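Local structure of gamma-glutamyltranspeptidase (Streptomyces lincolnensis, 6J3A) at residues C76-Y90 with L465-P479. The protein probably cleaves or transfers gamma-glutamyl or related amide groups, as an LmbA-like member of the gamma-glutamyltranspeptidase family. Residues are numbered along the deposited sequence; the frame is centred on the assembly and turned at random.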
loop_
_atom_site.group_PDB
_atom_site.type_symbol
_atom_site.label_atom_id
_atom_site.label_comp_id
_atom_site.label_asym_id
_atom_site.label_seq_id
_atom_site.Cartn_x
_atom_site.Cartn_y
_atom_site.Cartn_z
ATOM N N CYS A 76 14.971 19.894 16.919
ATOM C CA CYS A 76 14.598 21.093 16.203
ATOM C C CYS A 76 15.512 21.320 15.020
ATOM O O CYS A 76 16.694 21.639 15.182
ATOM C CB CYS A 76 14.654 22.320 17.107
ATOM S SG CYS A 76 14.293 23.849 16.203
ATOM N N GLY A 77 14.931 21.173 13.833
ATOM C CA GLY A 77 15.596 21.518 12.584
ATOM C C GLY A 77 14.904 22.662 11.874
ATOM O O GLY A 77 14.970 22.759 10.654
ATOM N N GLN A 78 14.199 23.500 12.631
ATOM C CA GLN A 78 13.684 24.755 12.118
ATOM C C GLN A 78 14.741 25.834 12.305
ATOM O O GLN A 78 15.144 26.136 13.426
ATOM C CB GLN A 78 12.412 25.145 12.839
ATOM C CG GLN A 78 11.896 26.525 12.468
ATOM C CD GLN A 78 11.536 26.614 11.007
ATOM O OE1 GLN A 78 10.556 26.008 10.563
ATOM N NE2 GLN A 78 12.338 27.361 10.241
ATOM N N GLY A 79 15.188 26.407 11.195
ATOM C CA GLY A 79 16.228 27.413 11.239
ATOM C C GLY A 79 15.710 28.775 11.653
ATOM O O GLY A 79 14.493 29.008 11.717
ATOM N N VAL A 80 16.660 29.674 11.901
ATOM C CA VAL A 80 16.377 31.031 12.397
ATOM C C VAL A 80 16.495 32.097 11.304
ATOM O O VAL A 80 17.033 31.852 10.221
ATOM C CB VAL A 80 17.300 31.431 13.584
ATOM C CG1 VAL A 80 17.023 30.556 14.796
ATOM C CG2 VAL A 80 18.788 31.393 13.211
ATOM N N ALA A 81 15.987 33.285 11.619
ATOM C CA ALA A 81 16.210 34.476 10.810
ATOM C C ALA A 81 17.695 34.859 10.811
ATOM O O ALA A 81 18.398 34.637 11.812
ATOM C CB ALA A 81 15.375 35.633 11.327
ATOM N N PRO A 82 18.187 35.418 9.684
ATOM C CA PRO A 82 19.588 35.854 9.708
ATOM C C PRO A 82 19.818 37.056 10.627
ATOM O O PRO A 82 18.890 37.827 10.904
ATOM C CB PRO A 82 19.891 36.203 8.241
ATOM C CG PRO A 82 18.821 35.543 7.437
ATOM C CD PRO A 82 17.618 35.435 8.322
ATOM N N ALA A 83 21.060 37.196 11.076
ATOM C CA ALA A 83 21.501 38.304 11.923
ATOM C C ALA A 83 21.058 39.698 11.424
ATOM O O ALA A 83 20.757 40.581 12.238
ATOM C CB ALA A 83 23.014 38.245 12.089
ATOM N N GLY A 84 21.003 39.884 10.100
ATOM C CA GLY A 84 20.552 41.154 9.485
ATOM C C GLY A 84 19.072 41.267 9.100
ATOM O O GLY A 84 18.669 42.217 8.411
ATOM N N ALA A 85 18.259 40.318 9.555
ATOM C CA ALA A 85 16.871 40.225 9.120
ATOM C C ALA A 85 15.965 40.902 10.117
ATOM O O ALA A 85 15.259 40.233 10.869
ATOM C CB ALA A 85 16.470 38.772 8.938
ATOM N N THR A 86 15.985 42.231 10.116
ATOM C CA THR A 86 15.217 43.009 11.084
ATOM C C THR A 86 13.917 43.498 10.469
ATOM O O THR A 86 13.800 43.618 9.249
ATOM C CB THR A 86 16.025 44.203 11.619
ATOM O OG1 THR A 86 16.315 45.113 10.553
ATOM C CG2 THR A 86 17.338 43.723 12.255
ATOM N N VAL A 87 12.935 43.765 11.325
ATOM C CA VAL A 87 11.711 44.431 10.893
ATOM C C VAL A 87 12.055 45.762 10.237
ATOM O O VAL A 87 11.437 46.136 9.245
ATOM C CB VAL A 87 10.735 44.679 12.063
ATOM C CG1 VAL A 87 9.605 45.635 11.665
ATOM C CG2 VAL A 87 10.146 43.356 12.538
ATOM N N ALA A 88 13.029 46.471 10.797
ATOM C CA ALA A 88 13.432 47.781 10.272
ATOM C C ALA A 88 13.935 47.666 8.833
ATOM O O ALA A 88 13.464 48.365 7.932
ATOM C CB ALA A 88 14.502 48.402 11.164
ATOM N N HIS A 89 14.881 46.760 8.633
ATOM C CA HIS A 89 15.467 46.539 7.320
ATOM C C HIS A 89 14.456 46.152 6.228
ATOM O O HIS A 89 14.548 46.619 5.095
ATOM C CB HIS A 89 16.545 45.474 7.406
ATOM C CG HIS A 89 17.252 45.260 6.115
ATOM N ND1 HIS A 89 16.789 44.385 5.158
ATOM C CD2 HIS A 89 18.359 45.841 5.599
ATOM C CE1 HIS A 89 17.600 44.415 4.119
ATOM N NE2 HIS A 89 18.560 45.289 4.360
ATOM N N TYR A 90 13.509 45.293 6.575
ATOM C CA TYR A 90 12.475 44.838 5.633
ATOM C C TYR A 90 11.492 45.977 5.343
ATOM O O TYR A 90 11.135 46.233 4.189
ATOM C CB TYR A 90 11.746 43.590 6.181
ATOM C CG TYR A 90 12.505 42.279 5.987
ATOM C CD1 TYR A 90 13.844 42.153 6.372
ATOM C CD2 TYR A 90 11.881 41.159 5.416
ATOM C CE1 TYR A 90 14.536 40.967 6.187
ATOM C CE2 TYR A 90 12.573 39.965 5.229
ATOM C CZ TYR A 90 13.900 39.877 5.617
ATOM O OH TYR A 90 14.619 38.715 5.444
ATOM N N LEU A 465 6.190 41.726 10.080
ATOM C CA LEU A 465 6.965 42.961 9.976
ATOM C C LEU A 465 6.369 44.042 10.886
ATOM O O LEU A 465 5.729 45.000 10.434
ATOM C CB LEU A 465 7.026 43.429 8.521
ATOM C CG LEU A 465 7.675 42.464 7.530
ATOM C CD1 LEU A 465 7.769 43.115 6.167
ATOM C CD2 LEU A 465 9.065 42.018 7.971
ATOM N N GLU A 466 6.610 43.872 12.179
ATOM C CA GLU A 466 6.007 44.693 13.224
ATOM C C GLU A 466 6.669 44.283 14.511
ATOM O O GLU A 466 6.728 43.094 14.810
ATOM C CB GLU A 466 4.506 44.432 13.311
ATOM C CG GLU A 466 3.748 45.338 14.261
ATOM C CD GLU A 466 2.238 45.189 14.127
ATOM O OE1 GLU A 466 1.764 44.501 13.198
ATOM O OE2 GLU A 466 1.497 45.753 14.958
ATOM N N GLU A 467 7.169 45.258 15.263
ATOM C CA GLU A 467 7.900 44.985 16.497
ATOM C C GLU A 467 6.981 44.669 17.679
ATOM O O GLU A 467 5.772 44.934 17.642
ATOM C CB GLU A 467 8.826 46.161 16.842
ATOM C CG GLU A 467 10.064 46.278 15.955
ATOM C CD GLU A 467 11.121 45.199 16.210
ATOM O OE1 GLU A 467 12.261 45.367 15.731
ATOM O OE2 GLU A 467 10.838 44.182 16.882
ATOM N N GLY A 468 7.582 44.070 18.706
ATOM C CA GLY A 468 6.941 43.850 19.999
ATOM C C GLY A 468 6.001 42.662 20.112
ATOM O O GLY A 468 5.257 42.577 21.090
ATOM N N LEU A 469 6.028 41.744 19.139
ATOM C CA LEU A 469 5.104 40.593 19.125
ATOM C C LEU A 469 5.868 39.279 19.307
ATOM O O LEU A 469 7.060 39.223 18.989
ATOM C CB LEU A 469 4.312 40.546 17.820
ATOM C CG LEU A 469 3.579 41.800 17.354
ATOM C CD1 LEU A 469 3.293 41.673 15.869
ATOM C CD2 LEU A 469 2.286 42.018 18.119
ATOM N N PRO A 470 5.188 38.216 19.800
ATOM C CA PRO A 470 5.846 36.905 19.962
ATOM C C PRO A 470 6.438 36.334 18.661
ATOM O O PRO A 470 7.463 35.639 18.708
ATOM C CB PRO A 470 4.716 35.990 20.474
ATOM C CG PRO A 470 3.623 36.884 20.933
ATOM C CD PRO A 470 3.755 38.160 20.161
ATOM N N ASN A 471 5.777 36.628 17.534
ATOM C CA ASN A 471 6.213 36.229 16.172
ATOM C C ASN A 471 6.682 37.407 15.270
ATOM O O ASN A 471 6.522 37.370 14.045
ATOM C CB ASN A 471 5.058 35.474 15.480
ATOM C CG ASN A 471 5.493 34.713 14.234
ATOM O OD1 ASN A 471 6.612 34.203 14.154
ATOM N ND2 ASN A 471 4.594 34.630 13.256
ATOM N N SER A 472 7.258 38.438 15.885
ATOM C CA SER A 472 7.909 39.538 15.174
ATOM C C SER A 472 9.146 38.971 14.530
ATOM O O SER A 472 9.853 38.196 15.172
ATOM C CB SER A 472 8.355 40.642 16.148
ATOM O OG SER A 472 7.267 41.427 16.611
ATOM N N LEU A 473 9.414 39.355 13.282
ATOM C CA LEU A 473 10.633 38.934 12.599
ATOM C C LEU A 473 11.826 39.363 13.447
ATOM O O LEU A 473 11.988 40.548 13.746
ATOM C CB LEU A 473 10.717 39.546 11.203
ATOM C CG LEU A 473 12.041 39.319 10.453
ATOM C CD1 LEU A 473 12.322 37.833 10.250
ATOM C CD2 LEU A 473 12.045 40.058 9.125
ATOM N N THR A 474 12.631 38.398 13.868
ATOM C CA THR A 474 13.682 38.671 14.840
ATOM C C THR A 474 14.955 37.887 14.512
ATOM O O THR A 474 14.911 36.663 14.386
ATOM C CB THR A 474 13.218 38.352 16.283
ATOM O OG1 THR A 474 11.981 39.027 16.558
ATOM C CG2 THR A 474 14.248 38.814 17.299
ATOM N N PRO A 475 16.097 38.589 14.381
ATOM C CA PRO A 475 17.398 37.924 14.178
ATOM C C PRO A 475 17.689 36.844 15.214
ATOM O O PRO A 475 17.487 37.077 16.396
ATOM C CB PRO A 475 18.404 39.063 14.330
ATOM C CG PRO A 475 17.650 40.287 13.965
ATOM C CD PRO A 475 16.216 40.058 14.346
ATOM N N GLY A 476 18.126 35.672 14.758
ATOM C CA GLY A 476 18.482 34.548 15.640
ATOM C C GLY A 476 17.303 33.783 16.229
ATOM O O GLY A 476 17.474 32.973 17.141
ATOM N N ARG A 477 16.109 34.032 15.695
ATOM C CA ARG A 477 14.871 33.436 16.180
ATOM C C ARG A 477 14.131 32.700 15.078
ATOM O O ARG A 477 14.154 33.119 13.922
ATOM C CB ARG A 477 13.983 34.536 16.743
ATOM C CG ARG A 477 14.080 34.692 18.243
ATOM C CD ARG A 477 15.489 34.626 18.787
ATOM N NE ARG A 477 15.561 35.310 20.067
ATOM C CZ ARG A 477 15.801 34.756 21.258
ATOM N NH1 ARG A 477 15.811 35.552 22.322
ATOM N NH2 ARG A 477 16.025 33.446 21.422
ATOM N N ARG A 478 13.467 31.605 15.451
ATOM C CA ARG A 478 12.701 30.823 14.483
ATOM C C ARG A 478 11.431 31.551 14.130
ATOM O O ARG A 478 10.808 32.153 14.996
ATOM C CB ARG A 478 12.265 29.463 15.012
ATOM C CG ARG A 478 13.385 28.517 15.397
ATOM C CD ARG A 478 13.601 28.579 16.885
ATOM N NE ARG A 478 13.691 27.277 17.512
ATOM C CZ ARG A 478 13.414 27.028 18.793
ATOM N NH1 ARG A 478 13.535 25.795 19.249
ATOM N NH2 ARG A 478 13.002 27.979 19.628
ATOM N N PRO A 479 11.014 31.462 12.865
ATOM C CA PRO A 479 9.656 31.892 12.598
ATOM C C PRO A 479 8.669 30.900 13.210
ATOM O O PRO A 479 9.014 29.740 13.508
ATOM C CB PRO A 479 9.572 31.856 11.073
ATOM C CG PRO A 479 10.539 30.801 10.677
ATOM C CD PRO A 479 11.641 30.832 11.689
#
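Leu473 lays its CD2 methyl squarely over the Tyr90 ring, 3.7 Å from the centroid and 3° off the ring normal, a CH-pi contact that joins two loops of this Ntn-hydrolase fold: the link from strand 73-77 to helix 87-92, and the long loop before strand 486-490. Leu473 swings CG away from its own N (chi1 173°), which brings CD1 to Ala81 CB at 3.9 Å. Leu465 crosses Tyr90 at about a right angle, its CD2 3.6 Å from Tyr90 CB, while the phenol OH bonds to Leu104 O. An alanine in place of Tyr90 would probably leave Leu473 CD2 without its aromatic face and Leu104 O without its hydroxyl partner. Beta-branched Val87 fits between two backbone runs, CG1 packing on Glu466 N and CG2 on Leu473 O. Midway, in a type II turn from Thr474 to Arg477, Gly476 readily takes the positive phi (76°) of the third position; Ala81 N donates to Arg477 O (2.9 Å) and Ala81 O accepts from Gly476 N (3.1 Å). Arg478 slants across Gln78, long enough to reach salt bridges with Glu258 and Asp322; Cys76 SG lies in the guanidinium plane at its edge, where Arg478 NH1 gives it a weak hydrogen bond of 3.7 Å.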